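Local coordinates for enoyl-CoA hydratase/isomerase family protein (Bacillus anthracis, PDB 3KQF) that probably hydrates the double bond of 2-enoyl-CoA thioesters, as enoyl-CoA hydratases of the crotonase family do in fatty-acid beta-oxidation, at residues T54-L59 with K203-G208; E40-L45 with I91-E96; F126-E131 with H191-K196. One frame throughout, in Å; residues are numbered along the deposited sequence. Where two conformers were deposited one is given.

Contact 1 (T54-L59 with K203-G208)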
# COMPACT_ATOMS: atom_id res chain seq x y z
N THR A 54 28.99 6.72 -11.27
CA THR A 54 27.71 7.42 -11.05
C THR A 54 26.88 6.68 -10.02
O THR A 54 26.51 5.52 -10.22
CB THR A 54 26.93 7.57 -12.36
OG1 THR A 54 27.70 8.37 -13.26
CG2 THR A 54 25.58 8.25 -12.11
N ARG A 55 26.58 7.36 -8.91
CA ARG A 55 25.86 6.71 -7.81
C ARG A 55 24.38 7.01 -7.70
O ARG A 55 23.66 6.23 -7.11
CB ARG A 55 26.55 7.03 -6.48
CG ARG A 55 27.96 6.44 -6.36
CD ARG A 55 28.67 6.84 -5.08
NE ARG A 55 30.04 6.31 -5.04
CZ ARG A 55 30.84 6.36 -3.99
NH1 ARG A 55 30.45 6.90 -2.84
NH2 ARG A 55 32.06 5.84 -4.08
N VAL A 56 23.95 8.15 -8.24
CA VAL A 56 22.57 8.58 -8.16
C VAL A 56 22.29 9.42 -9.38
O VAL A 56 23.18 10.16 -9.88
CB VAL A 56 22.30 9.48 -6.91
CG1 VAL A 56 20.82 9.84 -6.82
CG2 VAL A 56 22.75 8.82 -5.62
N VAL A 57 21.05 9.34 -9.83
CA VAL A 57 20.57 10.08 -10.97
C VAL A 57 19.38 10.96 -10.57
O VAL A 57 18.48 10.53 -9.80
CB VAL A 57 20.08 9.10 -12.09
CG1 VAL A 57 19.50 9.87 -13.29
CG2 VAL A 57 21.21 8.16 -12.51
N ILE A 58 19.36 12.17 -11.09
CA ILE A 58 18.22 13.08 -10.89
C ILE A 58 17.58 13.32 -12.27
O ILE A 58 18.28 13.61 -13.24
CB ILE A 58 18.66 14.43 -10.28
CG1 ILE A 58 19.23 14.21 -8.89
CG2 ILE A 58 17.45 15.39 -10.20
CD1 ILE A 58 20.00 15.44 -8.33
N LEU A 59 16.25 13.20 -12.34
CA LEU A 59 15.52 13.42 -13.57
C LEU A 59 14.60 14.61 -13.35
O LEU A 59 13.81 14.63 -12.41
CB LEU A 59 14.72 12.16 -13.94
CG LEU A 59 14.00 12.14 -15.29
CD1 LEU A 59 14.97 12.44 -16.43
CD2 LEU A 59 13.30 10.78 -15.50
N LYS A 203 23.49 12.73 -0.18
CA LYS A 203 23.42 11.83 0.97
C LYS A 203 23.49 10.38 0.50
O LYS A 203 24.29 9.59 1.00
CB LYS A 203 22.15 12.03 1.78
CG LYS A 203 21.99 11.04 2.95
CD LYS A 203 23.22 11.00 3.86
CE LYS A 203 22.95 10.18 5.10
NZ LYS A 203 24.06 10.14 6.08
N ILE A 204 22.66 10.03 -0.48
CA ILE A 204 22.64 8.65 -0.99
C ILE A 204 24.00 8.29 -1.59
O ILE A 204 24.50 7.18 -1.38
CB ILE A 204 21.49 8.45 -2.00
CG1 ILE A 204 20.15 8.65 -1.29
CG2 ILE A 204 21.55 7.05 -2.62
CD1 ILE A 204 18.91 8.72 -2.22
N ALA A 205 24.61 9.25 -2.29
CA ALA A 205 25.94 9.05 -2.86
C ALA A 205 27.03 8.80 -1.81
O ALA A 205 28.08 8.22 -2.14
CB ALA A 205 26.33 10.25 -3.75
N SER A 206 26.85 9.30 -0.58
CA SER A 206 27.84 9.08 0.48
C SER A 206 27.68 7.70 1.16
O SER A 206 28.55 7.28 1.92
CB SER A 206 27.79 10.21 1.53
OG SER A 206 26.56 10.19 2.25
N ASN A 207 26.57 7.01 0.90
CA ASN A 207 26.37 5.67 1.45
C ASN A 207 27.09 4.64 0.56
O ASN A 207 27.57 4.99 -0.53
CB ASN A 207 24.89 5.36 1.63
CG ASN A 207 24.27 6.21 2.71
OD1 ASN A 207 24.99 6.71 3.61
ND2 ASN A 207 22.95 6.41 2.63
N GLY A 208 27.21 3.41 1.03
CA GLY A 208 27.97 2.38 0.30
C GLY A 208 27.30 2.08 -1.02
O GLY A 208 26.17 1.64 -1.03
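The guanidinium of Arg55 meets the end of helix 193-206 with its edge: Ala205 O lies in the guanidinium plane and accepts a hydrogen bond from NH1, 2.8 Å from Arg55 NH1 to Ala205 O. The N-H...O angle is 162°, and the donor sits nearly along the C=O axis of Ala205. Asn207 O is farther off and oblique to the same group. The chain of Arg55 is extended from CG to NE and runs beside the carbonyl, with Arg55 CD 3.3 Å from Ala205 O. The second terminal nitrogen, NH2, hydrogen-bonds Tyr262 O of the same chain, so two backbone carbonyls fix the rotation of the group. Because Ala205 belongs to the last turn of its helix, its carbonyl stands at the negative end of the helix dipole, where a cationic guanidinium should be favoured.

One residue on, the contact becomes apolar. With CG1 anti to the backbone N (chi1 -177°), Val56 CG2 stands beside that nitrogen and anti to the carbonyl carbon; it touches Ile204 CG2 at 3.7 Å, the two side chains crossing at about a right angle. The same methyl reaches the backbone of the helix, 3.8 Å from Val56 CG2 to Ala205 N, and lies 4.3 Å from Ala205 CB.

Beyond the helix, Asn207 ND2 hydrogen-bonds Tyr168 O and Thr169 O of the second subunit, and Gly208 occupies the N-cap position of helix 209-222. Strand 56-61 runs in the large sheet between strands 19-24 and 105-109, and helix 193-206 packs across it, with Val56 also against Ala201 and Ile204 also against Pro104 and Val212.

Contact 2 (E40-L45 with I91-E96)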
# COMPACT_ATOMS: atom_id res chain seq x y z
N GLU A 40 17.11 10.03 -27.59
CA GLU A 40 18.24 10.61 -26.83
C GLU A 40 18.27 10.13 -25.38
O GLU A 40 19.36 9.86 -24.83
CB GLU A 40 18.20 12.14 -26.87
CG GLU A 40 18.52 12.72 -28.22
CD GLU A 40 18.53 14.23 -28.25
OE1 GLU A 40 18.14 14.86 -27.25
OE2 GLU A 40 18.95 14.80 -29.28
N LEU A 41 17.10 10.06 -24.76
CA LEU A 41 17.00 9.62 -23.39
C LEU A 41 17.43 8.16 -23.26
O LEU A 41 18.19 7.82 -22.37
CB LEU A 41 15.58 9.87 -22.85
CG LEU A 41 15.34 9.65 -21.36
CD1 LEU A 41 16.36 10.39 -20.48
CD2 LEU A 41 13.91 10.09 -21.03
N GLN A 42 16.98 7.30 -24.17
CA GLN A 42 17.40 5.89 -24.14
C GLN A 42 18.92 5.75 -24.30
O GLN A 42 19.52 4.91 -23.65
CB GLN A 42 16.69 5.08 -25.23
CG GLN A 42 15.17 4.91 -25.02
CD GLN A 42 14.53 4.01 -26.08
OE1 GLN A 42 15.20 3.56 -27.01
NE2 GLN A 42 13.23 3.76 -25.94
N ASN A 43 19.52 6.55 -25.17
CA ASN A 43 20.97 6.48 -25.38
C ASN A 43 21.74 6.87 -24.12
O ASN A 43 22.71 6.22 -23.76
CB ASN A 43 21.39 7.35 -26.58
CG ASN A 43 20.80 6.87 -27.90
OD1 ASN A 43 20.31 5.74 -28.01
ND2 ASN A 43 20.87 7.71 -28.93
N ILE A 44 21.31 7.94 -23.44
CA ILE A 44 21.99 8.37 -22.21
C ILE A 44 21.73 7.36 -21.08
O ILE A 44 22.62 7.10 -20.28
CB ILE A 44 21.59 9.80 -21.76
CG1 ILE A 44 22.38 10.20 -20.51
CG2 ILE A 44 20.11 9.88 -21.47
CD1 ILE A 44 23.88 10.21 -20.70
N LEU A 45 20.53 6.79 -21.03
CA LEU A 45 20.23 5.76 -20.01
C LEU A 45 21.17 4.54 -20.19
O LEU A 45 21.64 3.97 -19.20
CB LEU A 45 18.76 5.36 -20.07
CG LEU A 45 17.79 6.45 -19.57
CD1 LEU A 45 16.34 6.09 -19.84
CD2 LEU A 45 18.00 6.73 -18.07
N ILE A 91 7.86 4.79 -25.50
CA ILE A 91 7.65 5.39 -24.19
C ILE A 91 7.74 4.32 -23.10
O ILE A 91 8.48 4.48 -22.14
CB ILE A 91 6.29 6.11 -24.04
CG1 ILE A 91 6.15 7.24 -25.05
CG2 ILE A 91 6.18 6.74 -22.65
CD1 ILE A 91 4.90 8.08 -24.84
N ARG A 92 7.05 3.19 -23.27
CA ARG A 92 7.08 2.20 -22.20
C ARG A 92 8.48 1.61 -21.99
O ARG A 92 8.89 1.40 -20.85
CB ARG A 92 6.00 1.11 -22.36
CG ARG A 92 6.30 -0.01 -23.28
CD ARG A 92 5.26 -1.14 -23.04
NE ARG A 92 3.88 -0.65 -23.17
CZ ARG A 92 3.17 -0.63 -24.30
NH1 ARG A 92 3.68 -1.11 -25.44
NH2 ARG A 92 1.94 -0.14 -24.28
N THR A 93 9.23 1.41 -23.07
CA THR A 93 10.61 0.89 -22.99
C THR A 93 11.51 1.86 -22.23
O THR A 93 12.36 1.46 -21.43
CB THR A 93 11.18 0.64 -24.38
OG1 THR A 93 10.46 -0.44 -24.99
CG2 THR A 93 12.66 0.26 -24.33
N THR A 94 11.33 3.14 -22.48
CA THR A 94 12.12 4.17 -21.79
C THR A 94 11.86 4.12 -20.27
O THR A 94 12.80 4.20 -19.46
CB THR A 94 11.79 5.55 -22.36
OG1 THR A 94 11.98 5.51 -23.78
CG2 THR A 94 12.69 6.62 -21.73
N MSE A 95 10.59 3.97 -19.88
CA MSE A 95 10.24 3.87 -18.47
C MSE A 95 10.93 2.66 -17.82
O MSE A 95 11.45 2.75 -16.72
CB MSE A 95 8.73 3.73 -18.26
CG MSE A 95 7.88 4.81 -18.92
SE MSE A 95 8.49 6.59 -18.48
CE MSE A 95 7.17 7.67 -19.43
N GLU A 96 10.93 1.52 -18.50
CA GLU A 96 11.59 0.33 -17.98
C GLU A 96 13.08 0.56 -17.79
O GLU A 96 13.65 0.11 -16.80
CB GLU A 96 11.37 -0.86 -18.91
CG GLU A 96 9.92 -1.27 -18.96
CD GLU A 96 9.65 -2.34 -19.97
OE1 GLU A 96 10.22 -2.27 -21.09
OE2 GLU A 96 8.83 -3.23 -19.66
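Thr94 OG1 has two hydrogen-bond partners: Gln42 NE2 of the facing helix donates to it at 3.0 Å, and it also hydrogen-bonds Met90 O, one turn back in its own helix. The bond from Gln42 has an N-H...O angle of 161°, with OG1 close to the amide plane. CD continues the chain of Gln42 in extended form (chi2 -176°), and the amide at its end reaches Thr94; Gln42 CG passes 3.5 Å from Thr94 OG1, and Gln42 NE2 also lies 3.9 Å from Thr93 CG2.

The other branch of Thr94 is apolar. CG2 is anti to the backbone N and meets Leu41 CD2 at 3.7 Å, while Leu45 CD1 approaches the same Thr94 CG2 at 4.1 Å. Thr94 thus turns its hydroxyl to Gln42 and its methyl to the two leucines, and all three side chains cross it at about a right angle.

The short segments of the two helices run in the same direction, inclined by 24°, with axes 10.0 Å apart at closest approach. Leu38 extends the contact along helix 35-49, and Met97 along helix 81-99. Helices packed side by side after successive strands of one sheet are a feature of the crotonase fold.

Contact 3 (F126-E131 with H191-K196)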
# COMPACT_ATOMS: atom_id res chain seq x y z
N PHE A 126 11.99 7.53 -6.15
CA PHE A 126 11.14 8.44 -5.36
C PHE A 126 11.11 9.82 -6.00
O PHE A 126 11.88 10.11 -6.93
CB PHE A 126 11.42 8.44 -3.85
CG PHE A 126 12.79 8.89 -3.48
CD1 PHE A 126 13.06 10.23 -3.21
CD2 PHE A 126 13.82 7.96 -3.40
CE1 PHE A 126 14.32 10.64 -2.87
CE2 PHE A 126 15.09 8.36 -3.04
CZ PHE A 126 15.35 9.70 -2.78
N ARG A 127 10.19 10.65 -5.50
CA ARG A 127 9.85 11.92 -6.09
C ARG A 127 9.85 13.11 -5.15
O ARG A 127 9.37 13.04 -4.01
CB ARG A 127 8.42 11.74 -6.64
CG ARG A 127 8.29 10.75 -7.80
CD ARG A 127 6.98 9.92 -7.79
NE ARG A 127 7.02 8.95 -6.69
CZ ARG A 127 7.70 7.79 -6.73
NH1 ARG A 127 7.72 7.00 -5.67
NH2 ARG A 127 8.37 7.43 -7.81
N ILE A 128 10.42 14.21 -5.63
CA ILE A 128 10.41 15.50 -4.92
C ILE A 128 9.65 16.43 -5.87
O ILE A 128 10.01 16.53 -7.05
CB ILE A 128 11.79 16.09 -4.71
CG1 ILE A 128 12.74 15.11 -4.01
CG2 ILE A 128 11.69 17.43 -3.90
CD1 ILE A 128 14.17 15.59 -4.00
N ALA A 129 8.63 17.11 -5.38
CA ALA A 129 7.84 18.04 -6.20
C ALA A 129 7.89 19.49 -5.74
O ALA A 129 7.91 19.77 -4.56
CB ALA A 129 6.40 17.62 -6.21
N ALA A 130 7.83 20.40 -6.71
CA ALA A 130 7.72 21.81 -6.44
C ALA A 130 6.32 22.02 -5.89
O ALA A 130 5.38 21.32 -6.30
CB ALA A 130 7.88 22.62 -7.73
N GLU A 131 6.17 22.98 -4.97
CA GLU A 131 4.87 23.33 -4.39
C GLU A 131 3.86 23.65 -5.47
O GLU A 131 2.66 23.43 -5.30
CB GLU A 131 4.97 24.56 -3.45
CG GLU A 131 5.55 24.29 -2.08
CD GLU A 131 5.56 25.52 -1.17
OE1 GLU A 131 6.12 26.56 -1.56
OE2 GLU A 131 5.00 25.45 -0.05
N HIS A 191 11.81 27.30 -6.37
CA HIS A 191 13.13 27.91 -6.40
C HIS A 191 14.17 27.11 -5.58
O HIS A 191 15.36 27.34 -5.74
CB HIS A 191 13.07 29.38 -5.97
CG HIS A 191 12.50 29.59 -4.61
ND1 HIS A 191 11.14 29.58 -4.36
CD2 HIS A 191 13.09 29.85 -3.42
CE1 HIS A 191 10.93 29.81 -3.08
NE2 HIS A 191 12.10 29.97 -2.48
N LEU A 192 13.71 26.18 -4.74
CA LEU A 192 14.60 25.33 -3.95
C LEU A 192 14.60 23.85 -4.39
O LEU A 192 15.26 23.00 -3.78
CB LEU A 192 14.21 25.43 -2.47
CG LEU A 192 14.49 26.81 -1.85
CD1 LEU A 192 14.01 26.91 -0.41
CD2 LEU A 192 15.98 27.16 -1.95
N LEU A 193 13.89 23.54 -5.46
CA LEU A 193 13.78 22.15 -5.91
C LEU A 193 15.13 21.54 -6.28
O LEU A 193 15.46 20.44 -5.86
CB LEU A 193 12.82 22.08 -7.09
CG LEU A 193 12.62 20.71 -7.72
CD1 LEU A 193 12.15 19.69 -6.67
CD2 LEU A 193 11.63 20.81 -8.84
N GLU A 194 15.92 22.27 -7.04
CA GLU A 194 17.21 21.76 -7.46
C GLU A 194 18.15 21.46 -6.29
O GLU A 194 18.76 20.40 -6.25
CB GLU A 194 17.89 22.72 -8.43
CG GLU A 194 19.05 22.07 -9.16
CD GLU A 194 19.60 22.96 -10.26
OE1 GLU A 194 20.09 24.07 -9.95
OE2 GLU A 194 19.57 22.52 -11.43
N GLU A 195 18.27 22.38 -5.33
CA GLU A 195 19.19 22.12 -4.21
C GLU A 195 18.69 20.98 -3.32
O GLU A 195 19.48 20.20 -2.84
CB GLU A 195 19.58 23.37 -3.39
CG GLU A 195 18.58 23.90 -2.39
CD GLU A 195 19.19 24.97 -1.46
OE1 GLU A 195 20.44 25.17 -1.50
OE2 GLU A 195 18.44 25.60 -0.69
N LYS A 196 17.38 20.86 -3.14
CA LYS A 196 16.82 19.77 -2.34
C LYS A 196 17.13 18.40 -2.99
O LYS A 196 17.49 17.43 -2.30
CB LYS A 196 15.32 19.94 -2.18
CG LYS A 196 14.62 18.86 -1.29
CD LYS A 196 15.05 18.98 0.17
CE LYS A 196 14.24 18.06 1.08
NZ LYS A 196 14.62 18.21 2.51
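Ile128 and Leu193 make the closest approach, methyl to methyl, with Ile128 CG2 3.6 Å from Leu193 CD1. The two side chains slide past each other in opposite directions, and the same leucine methyl also reaches the strand backbone, 3.8 Å from Leu193 CD1 to Ile128 O. Leu193 has CG anti to the backbone N (chi1 178°), and the two methyls beyond it divide the work: CD1 takes Ile128, while CD2 faces Ala130, 4.3 Å from Leu193 CD2 to Ala130 CB. No hydrogen bond joins the segments, and the contact rests on buried apolar surface.

Lys196, one turn after Leu193, contributes the base of its chain and its carbonyl oxygen: its CG lies 4.2 Å from Ile128 CG2, the side chains crossing at about a right angle. The lysine chain bends at chi2 (67°), and its amino end leads away from the strand. The other branch of Ile128 ends at CD1, 4.2 Å from Lys196 O.

In the next shell, Leu193 also packs on Ala108 and Val188, and Ile128 on Ile106, Phe186, Ala197 and Ile200. Backbone hydrogen bonds of Ile128 to Ala107 and Ile109, and of Arg127 to Glu185 and Phe186 on the other edge, set strand 126-130 between parallel strands 105-109 and 186-188, with the first turns of helix 193-206 laid across the face that carries Ile128.

Overall arrangement
Contacts 1 and 3 share helix 193-206 and the large mixed sheet: the last turn of the helix meets strand 56-61 and its first turns strand 126-130, with centres 16 Å apart and Ile204 CD1 touching Phe126 CZ at 3.7 Å. Contact 2 joins helices 35-49 and 81-99; its centre lies about 20 Å from that of contact 1 and about 23 Å from that of contact 3, across the chain's centre from the latter. Contacts 1 and 2 interleave along the chain; contact 3 follows contact 2, within the span of contact 1. Contact 1 joins an early strand to a late helix, contact 2 two early helices; contacts 1 and 3 touch the second subunit, contact 2 the third.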